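Local structure of endo-1,4-beta-xylanase (Uncultured bacterium, 7AX7) at residues Glu3-Leu8 with Ala144-Ile149; Ala7-Asp12 with Thr33-Gly38; Thr122-Ser127 with Gln148-His153. The protein uses cobalt in its carbohydrate esterase family 4 domain to cleave acetyl groups from acetylated xylan. All blocks are in the same frame, centred on the assembly; numbering follows the deposited sequence.

Contact 1: residues Glu3-Leu8 with Ala144-Ile149; sequences EKLIAL and AKDGQI
D146 meets L5 and K4 near the N-terminal ends of two parallel strands. Its CG is anti to the backbone N (chi1 -172°), and this extends the carboxylate from CB toward the opposing backbone. CG lies beside K4 CA. Beyond it, OD1 accepts L5 N at 3.0 Å. The N-H points almost straight at this oxygen and comes from its anti side, out of the carboxylate plane. OD1 also packs 3.4 Å from K4 CA. It has a second partner, K189, in a salt bridge. The charge on this carboxylate is therefore probably well compensated.

A backbone bond runs the other way, from G147 N to L5 O at 2.7 Å. G147 belongs to a type II beta turn from K145 to Q148, which Q148 N closes onto K145 O. Its phi of 87° would bring a CB into collision with the carbonyl oxygen of D146, so glycine suits this place. Further along, A7 N donates to Q148 O at 3.0 Å. A7 and I149 form the regular parallel bridge, with A7 CB 4.0 Å from I149 CG1.

I6 and Q148 point to the other face. I6 CD1 reaches the turn, close to K145 O, and touches A144 CB at 3.7 Å. K145 NZ bonds Q148 OE1 at 2.6 Å.

The contact lies at the N-terminal ends of strands 4-11 and 148-153, in the curled parallel sheet of the NodB homology fold. Strand 177-179 pairs with the opposite edge of strand 4-11, and its Y177 packs on I6 and A144. On the other face L185 of helix 182-189 lies against L5 and I149.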
# COMPACT_ATOMS: atom_id res chain seq x y z
N GLU A 3 -15.12 7.20 -15.30
CA GLU A 3 -14.72 6.58 -14.04
C GLU A 3 -13.66 7.42 -13.34
O GLU A 3 -12.75 7.96 -13.97
CB GLU A 3 -14.17 5.17 -14.29
CG GLU A 3 -15.04 4.02 -13.73
CD GLU A 3 -14.44 2.63 -13.98
OE1 GLU A 3 -15.13 1.62 -13.72
OE2 GLU A 3 -13.27 2.54 -14.43
N LYS A 4 -13.79 7.55 -12.02
CA LYS A 4 -12.85 8.28 -11.17
C LYS A 4 -12.23 7.28 -10.21
O LYS A 4 -12.94 6.71 -9.37
CB LYS A 4 -13.55 9.40 -10.40
CG LYS A 4 -14.22 10.43 -11.27
CD LYS A 4 -15.08 11.39 -10.45
CE LYS A 4 -15.72 12.45 -11.36
NZ LYS A 4 -16.58 11.87 -12.46
N LEU A 5 -10.92 7.06 -10.33
CA LEU A 5 -10.26 5.95 -9.66
C LEU A 5 -9.51 6.42 -8.43
O LEU A 5 -8.85 7.46 -8.45
CB LEU A 5 -9.29 5.24 -10.62
CG LEU A 5 -9.88 4.72 -11.93
CD1 LEU A 5 -8.83 3.92 -12.70
CD2 LEU A 5 -11.15 3.89 -11.68
N ILE A 6 -9.61 5.64 -7.35
CA ILE A 6 -8.84 5.86 -6.13
C ILE A 6 -8.19 4.54 -5.72
O ILE A 6 -8.81 3.48 -5.80
CB ILE A 6 -9.71 6.40 -4.97
CG1 ILE A 6 -10.20 7.81 -5.27
CG2 ILE A 6 -8.87 6.50 -3.71
CD1 ILE A 6 -9.13 8.86 -5.04
N ALA A 7 -6.94 4.62 -5.29
CA ALA A 7 -6.18 3.44 -4.87
C ALA A 7 -5.89 3.61 -3.39
O ALA A 7 -4.94 4.32 -3.02
CB ALA A 7 -4.91 3.28 -5.70
N LEU A 8 -6.72 2.99 -2.55
CA LEU A 8 -6.45 2.92 -1.12
C LEU A 8 -5.34 1.92 -0.87
O LEU A 8 -5.38 0.80 -1.38
CB LEU A 8 -7.71 2.52 -0.35
CG LEU A 8 -8.81 3.55 -0.09
CD1 LEU A 8 -9.97 2.90 0.66
CD2 LEU A 8 -8.27 4.74 0.68
N ALA A 144 -8.36 12.90 -2.07
CA ALA A 144 -8.90 12.17 -3.20
C ALA A 144 -8.95 13.05 -4.43
O ALA A 144 -9.41 14.19 -4.38
CB ALA A 144 -10.30 11.65 -2.88
N LYS A 145 -8.45 12.51 -5.53
CA LYS A 145 -8.79 13.00 -6.86
C LYS A 145 -8.59 11.84 -7.80
O LYS A 145 -7.97 10.83 -7.45
CB LYS A 145 -7.96 14.23 -7.26
CG LYS A 145 -6.47 14.03 -7.31
CD LYS A 145 -5.77 15.34 -7.62
CE LYS A 145 -4.33 15.37 -7.09
NZ LYS A 145 -3.39 14.49 -7.86
N ASP A 146 -9.16 11.97 -9.00
CA ASP A 146 -9.08 10.92 -10.01
C ASP A 146 -7.63 10.47 -10.20
O ASP A 146 -6.75 11.28 -10.46
CB ASP A 146 -9.64 11.45 -11.32
CG ASP A 146 -9.78 10.37 -12.37
OD1 ASP A 146 -9.69 9.17 -12.03
OD2 ASP A 146 -9.99 10.73 -13.55
N GLY A 147 -7.39 9.16 -10.04
CA GLY A 147 -6.08 8.58 -10.25
C GLY A 147 -5.15 8.59 -9.06
O GLY A 147 -4.01 8.12 -9.18
N GLN A 148 -5.60 9.07 -7.90
CA GLN A 148 -4.72 9.29 -6.75
C GLN A 148 -4.53 8.02 -5.93
O GLN A 148 -5.46 7.23 -5.73
CB GLN A 148 -5.28 10.39 -5.85
CG GLN A 148 -4.28 10.95 -4.84
CD GLN A 148 -3.14 11.73 -5.51
OE1 GLN A 148 -3.28 12.21 -6.63
NE2 GLN A 148 -2.02 11.84 -4.81
N ILE A 149 -3.31 7.85 -5.43
CA ILE A 149 -2.97 6.79 -4.49
C ILE A 149 -2.95 7.41 -3.10
O ILE A 149 -2.38 8.48 -2.90
CB ILE A 149 -1.60 6.17 -4.83
CG1 ILE A 149 -1.63 5.54 -6.23
CG2 ILE A 149 -1.16 5.16 -3.76
CD1 ILE A 149 -0.23 5.30 -6.84

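Contact 2: residues Ala7-Asp12 with Thr33-Gly38; sequences ALTFDD and TFFLIG. With CO (cobalt (II) ion), chain B.
L8 O takes two bonds: T33 N donates to it at 3.1 Å, and a water donates at 2.6 Å. The same water is hydrogen-bonded to T33 OG1, which accepts from V182 N as well as bonding this water. The backbone ladder continues with F10 N to T33 O and F35 N to F10 O, both 2.8 Å, and ends with D12 N on F35 O.

F10 and F34 lie side by side and point the same way. In both, CG is anti to the carbonyl carbon (chi1 -66°), which sets the rings alongside each other. Their planes are 16° apart, but the rings are slid so far that they barely overlap. The close touch is F34 CD2 against F10 CB, at 3.5 Å. An alanine in place of F34 would probably open a gap beside F10, where V21, L22 and L25 of helix 16-28 now pack on the F34 ring.

That helix is the crossover of a beta-alpha-beta unit, and strands 4-11 and 33-36 are its two parallel strands. Both belong to the central sheet of the NodB homology fold.

On the other face, T9 CB sits at the edge of the F35 ring. D11 OD1 approaches F35 CB at 3.3 Å, and the carboxylate and ring planes are steeply inclined (77°). R100 serves both residues, with a salt bridge to D11 OD1 and a cation-pi contact with F35. Toward the C-terminal end of the strand, D12 OD1 binds the cobalt ion at 2.1 Å, and H62 and H66 are its other protein ligands. I37 CD1 packs 3.6 Å from D12 CA, beside this metal-binding residue.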
# COMPACT_ATOMS: atom_id res chain seq x y z
N ALA A 7 -6.94 4.62 -5.29
CA ALA A 7 -6.18 3.44 -4.87
C ALA A 7 -5.89 3.61 -3.39
O ALA A 7 -4.94 4.32 -3.02
CB ALA A 7 -4.91 3.28 -5.70
N LEU A 8 -6.72 2.99 -2.55
CA LEU A 8 -6.45 2.92 -1.12
C LEU A 8 -5.34 1.92 -0.87
O LEU A 8 -5.38 0.80 -1.38
CB LEU A 8 -7.71 2.52 -0.35
CG LEU A 8 -8.81 3.55 -0.09
CD1 LEU A 8 -9.97 2.90 0.66
CD2 LEU A 8 -8.27 4.74 0.68
N THR A 9 -4.33 2.31 -0.08
CA THR A 9 -3.16 1.46 0.12
C THR A 9 -2.75 1.49 1.59
O THR A 9 -2.93 2.49 2.29
CB THR A 9 -1.97 1.88 -0.78
OG1 THR A 9 -1.43 3.13 -0.33
CG2 THR A 9 -2.40 2.01 -2.23
N PHE A 10 -2.18 0.37 2.04
CA PHE A 10 -1.87 0.17 3.45
C PHE A 10 -0.43 -0.33 3.59
O PHE A 10 -0.04 -1.31 2.95
CB PHE A 10 -2.84 -0.84 4.07
CG PHE A 10 -4.26 -0.35 4.13
CD1 PHE A 10 -4.72 0.37 5.23
CD2 PHE A 10 -5.15 -0.62 3.09
CE1 PHE A 10 -6.03 0.81 5.30
CE2 PHE A 10 -6.47 -0.17 3.15
CZ PHE A 10 -6.91 0.55 4.26
N ASP A 11 0.33 0.35 4.45
CA ASP A 11 1.72 0.02 4.77
C ASP A 11 1.86 -0.68 6.12
O ASP A 11 1.13 -0.37 7.07
CB ASP A 11 2.59 1.29 4.82
CG ASP A 11 3.03 1.77 3.46
OD1 ASP A 11 2.69 1.13 2.44
OD2 ASP A 11 3.74 2.81 3.43
N ASP A 12 2.82 -1.61 6.19
CA ASP A 12 3.45 -2.09 7.42
C ASP A 12 2.89 -3.42 7.94
O ASP A 12 3.37 -3.93 8.96
CB ASP A 12 3.37 -1.04 8.53
CG ASP A 12 4.21 0.20 8.24
OD1 ASP A 12 4.88 0.28 7.18
OD2 ASP A 12 4.21 1.13 9.07
N THR A 33 -4.58 -2.19 -1.73
CA THR A 33 -3.23 -2.70 -1.94
C THR A 33 -2.47 -2.63 -0.62
O THR A 33 -2.49 -1.60 0.06
CB THR A 33 -2.50 -1.87 -3.02
OG1 THR A 33 -3.30 -1.82 -4.20
CG2 THR A 33 -1.12 -2.48 -3.36
N PHE A 34 -1.80 -3.73 -0.26
CA PHE A 34 -1.07 -3.84 0.99
C PHE A 34 0.41 -4.00 0.68
O PHE A 34 0.82 -5.03 0.12
CB PHE A 34 -1.58 -5.00 1.84
CG PHE A 34 -2.99 -4.82 2.31
CD1 PHE A 34 -4.07 -5.20 1.52
CD2 PHE A 34 -3.24 -4.24 3.55
CE1 PHE A 34 -5.38 -5.01 1.96
CE2 PHE A 34 -4.54 -4.06 4.00
CZ PHE A 34 -5.61 -4.44 3.20
N PHE A 35 1.20 -2.99 1.04
CA PHE A 35 2.65 -3.03 0.92
C PHE A 35 3.20 -3.68 2.18
O PHE A 35 3.18 -3.09 3.27
CB PHE A 35 3.19 -1.62 0.71
CG PHE A 35 2.84 -1.03 -0.64
CD1 PHE A 35 1.58 -0.51 -0.87
CD2 PHE A 35 3.78 -1.01 -1.67
CE1 PHE A 35 1.25 0.03 -2.12
CE2 PHE A 35 3.46 -0.47 -2.93
CZ PHE A 35 2.18 0.05 -3.15
N LEU A 36 3.67 -4.91 2.04
CA LEU A 36 4.00 -5.73 3.19
C LEU A 36 5.47 -5.60 3.54
O LEU A 36 6.34 -5.45 2.68
CB LEU A 36 3.66 -7.20 2.93
CG LEU A 36 2.26 -7.56 2.40
CD1 LEU A 36 2.17 -9.07 2.21
CD2 LEU A 36 1.18 -7.07 3.34
N ILE A 37 5.73 -5.68 4.84
CA ILE A 37 7.08 -5.83 5.37
C ILE A 37 7.43 -7.31 5.33
O ILE A 37 6.71 -8.14 5.90
CB ILE A 37 7.18 -5.26 6.79
CG1 ILE A 37 6.83 -3.77 6.78
CG2 ILE A 37 8.56 -5.53 7.39
CD1 ILE A 37 6.79 -3.11 8.15
N GLY A 38 8.53 -7.65 4.66
CA GLY A 38 8.86 -9.05 4.44
C GLY A 38 8.98 -9.87 5.71
O GLY A 38 8.54 -11.03 5.76
CO CO B . 6.20 1.86 6.60
O HOH W 1 -5.20 0.10 -3.92

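Contact 3: residues Thr122-Ser127 with Gln148-His153; sequences TLINDS and QIILLH. Unlike the reference sequence in segment 122-127: S127 (reference Trp).
D126 and H153 cross obliquely, with the carboxylate and imidazole planes 49° apart. H153 ND1 donates to D126 OD1 at 2.6 Å. The oxygen lies in the plane of the ring, but the N-H reaches it from above the carboxylate plane. The second oxygen, OD2, receives H153 N at 2.8 Å on its syn lone pair. D126 CG stands between its backbone N and carbonyl carbon (chi1 77°), turning the carboxylate onto both donors. Two bonds fix its orientation, and T161 OG1 also bonds OD2. S127, a tryptophan in the reference sequence, has its CB over one face of the imidazole, 4.1 Å from the centroid.

The segments belong to a beta-alpha-beta unit: the end of strand 118-123 and the loop after it lie along strand 148-153, and helix 133-143 makes the crossover. T122 N donates to I149 O and L151 N to T122 O; beyond these the pairing is loose.

L123 and L151 lie side by side, pointing the same way, with L123 CD2 pressed close to L151 CD1 (3.4 Å). I124 crosses I150 at about a right angle, CG2 to CG2 at 3.8 Å, while its CD1 extends to L152 CD2. T122 and Q148 cross likewise, Q148 NE2 giving T122 OG1 a weak hydrogen bond while OE1 bonds K145 NZ. The nearest H153 side-chain atom is about 5 Å from the cobalt ion that D12 helps bind.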
# COMPACT_ATOMS: atom_id res chain seq x y z
N THR A 122 -0.49 10.03 -1.38
CA THR A 122 -0.72 11.11 -0.42
C THR A 122 -0.82 10.54 0.99
O THR A 122 -1.64 9.64 1.23
CB THR A 122 -1.98 11.90 -0.77
OG1 THR A 122 -1.87 12.39 -2.11
CG2 THR A 122 -2.17 13.07 0.19
N LEU A 123 0.01 11.04 1.90
CA LEU A 123 -0.05 10.61 3.29
C LEU A 123 -1.25 11.24 3.98
O LEU A 123 -1.64 12.37 3.67
CB LEU A 123 1.21 11.00 4.05
CG LEU A 123 2.58 10.75 3.40
CD1 LEU A 123 3.70 11.19 4.34
CD2 LEU A 123 2.72 9.29 3.02
N ILE A 124 -1.85 10.50 4.90
CA ILE A 124 -2.91 11.04 5.75
C ILE A 124 -2.48 11.12 7.20
O ILE A 124 -3.31 11.35 8.08
CB ILE A 124 -4.22 10.25 5.61
CG1 ILE A 124 -4.13 8.91 6.33
CG2 ILE A 124 -4.58 10.05 4.12
CD1 ILE A 124 -5.49 8.29 6.61
N ASN A 125 -1.18 10.93 7.48
CA ASN A 125 -0.61 11.09 8.82
C ASN A 125 -1.28 10.17 9.83
O ASN A 125 -1.52 10.57 10.97
CB ASN A 125 -0.67 12.55 9.30
CG ASN A 125 -0.31 13.55 8.21
OD1 ASN A 125 -1.03 14.53 8.00
ND2 ASN A 125 0.81 13.32 7.52
N ASP A 126 -1.59 8.94 9.42
CA ASP A 126 -2.21 7.96 10.31
C ASP A 126 -1.19 7.02 10.93
O ASP A 126 -1.51 5.85 11.21
CB ASP A 126 -3.29 7.17 9.58
CG ASP A 126 -2.72 6.11 8.66
OD1 ASP A 126 -1.69 6.38 8.01
OD2 ASP A 126 -3.29 5.00 8.61
N SER A 127 0.04 7.49 11.14
CA SER A 127 1.03 6.73 11.89
C SER A 127 1.17 7.21 13.33
O SER A 127 1.74 6.49 14.16
CB SER A 127 2.40 6.78 11.18
OG SER A 127 3.03 8.04 11.32
N GLN A 148 -5.60 9.07 -7.90
CA GLN A 148 -4.72 9.29 -6.75
C GLN A 148 -4.53 8.02 -5.93
O GLN A 148 -5.46 7.23 -5.73
CB GLN A 148 -5.28 10.39 -5.85
CG GLN A 148 -4.28 10.95 -4.84
CD GLN A 148 -3.14 11.73 -5.51
OE1 GLN A 148 -3.28 12.21 -6.63
NE2 GLN A 148 -2.02 11.84 -4.81
N ILE A 149 -3.31 7.85 -5.43
CA ILE A 149 -2.97 6.79 -4.49
C ILE A 149 -2.95 7.41 -3.10
O ILE A 149 -2.38 8.48 -2.90
CB ILE A 149 -1.60 6.17 -4.83
CG1 ILE A 149 -1.63 5.54 -6.23
CG2 ILE A 149 -1.16 5.16 -3.76
CD1 ILE A 149 -0.23 5.30 -6.84
N ILE A 150 -3.58 6.74 -2.14
CA ILE A 150 -3.69 7.24 -0.77
C ILE A 150 -3.00 6.25 0.16
O ILE A 150 -3.25 5.04 0.09
CB ILE A 150 -5.15 7.49 -0.37
CG1 ILE A 150 -5.76 8.59 -1.25
CG2 ILE A 150 -5.26 7.88 1.11
CD1 ILE A 150 -7.25 8.78 -1.06
N LEU A 151 -2.13 6.77 1.03
CA LEU A 151 -1.28 5.96 1.89
C LEU A 151 -1.85 5.94 3.30
O LEU A 151 -1.96 6.99 3.95
CB LEU A 151 0.15 6.51 1.88
CG LEU A 151 1.26 5.68 2.56
CD1 LEU A 151 2.62 6.08 2.02
CD2 LEU A 151 1.22 5.82 4.08
N LEU A 152 -2.22 4.75 3.77
CA LEU A 152 -2.63 4.49 5.14
C LEU A 152 -1.70 3.42 5.73
O LEU A 152 -0.84 2.89 5.04
CB LEU A 152 -4.10 4.05 5.19
CG LEU A 152 -5.14 4.99 4.55
CD1 LEU A 152 -5.27 4.74 3.05
CD2 LEU A 152 -6.50 4.84 5.21
N HIS A 153 -1.86 3.13 7.03
CA HIS A 153 -1.03 2.12 7.71
C HIS A 153 -1.90 1.08 8.39
O HIS A 153 -2.89 1.42 9.05
CB HIS A 153 -0.11 2.74 8.78
CG HIS A 153 0.86 3.74 8.25
ND1 HIS A 153 0.47 5.00 7.83
CD2 HIS A 153 2.20 3.68 8.08
CE1 HIS A 153 1.54 5.67 7.43
NE2 HIS A 153 2.60 4.89 7.57

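All three contacts lie in one curled parallel sheet, four of whose strands run in the order 33-36, 4-11, 148-153, 118-123. Contact 1 joins the middle two, contact 2 the first pair and contact 3 the last. Contacts 1 and 2 share A7 and L8, with centres about 16 Å apart. Contacts 1 and 3 share Q148 and I149, with centres about 13 Å apart. The centres of contacts 2 and 3 are about 10 Å apart. Along the chain, contact 2 closes before contact 3 opens; contact 1 starts on the strand of contact 2 and ends on that of contact 3. Contact 1 lies at the strand starts; contacts 2 and 3 reach the C-terminal ends, beside the cobalt.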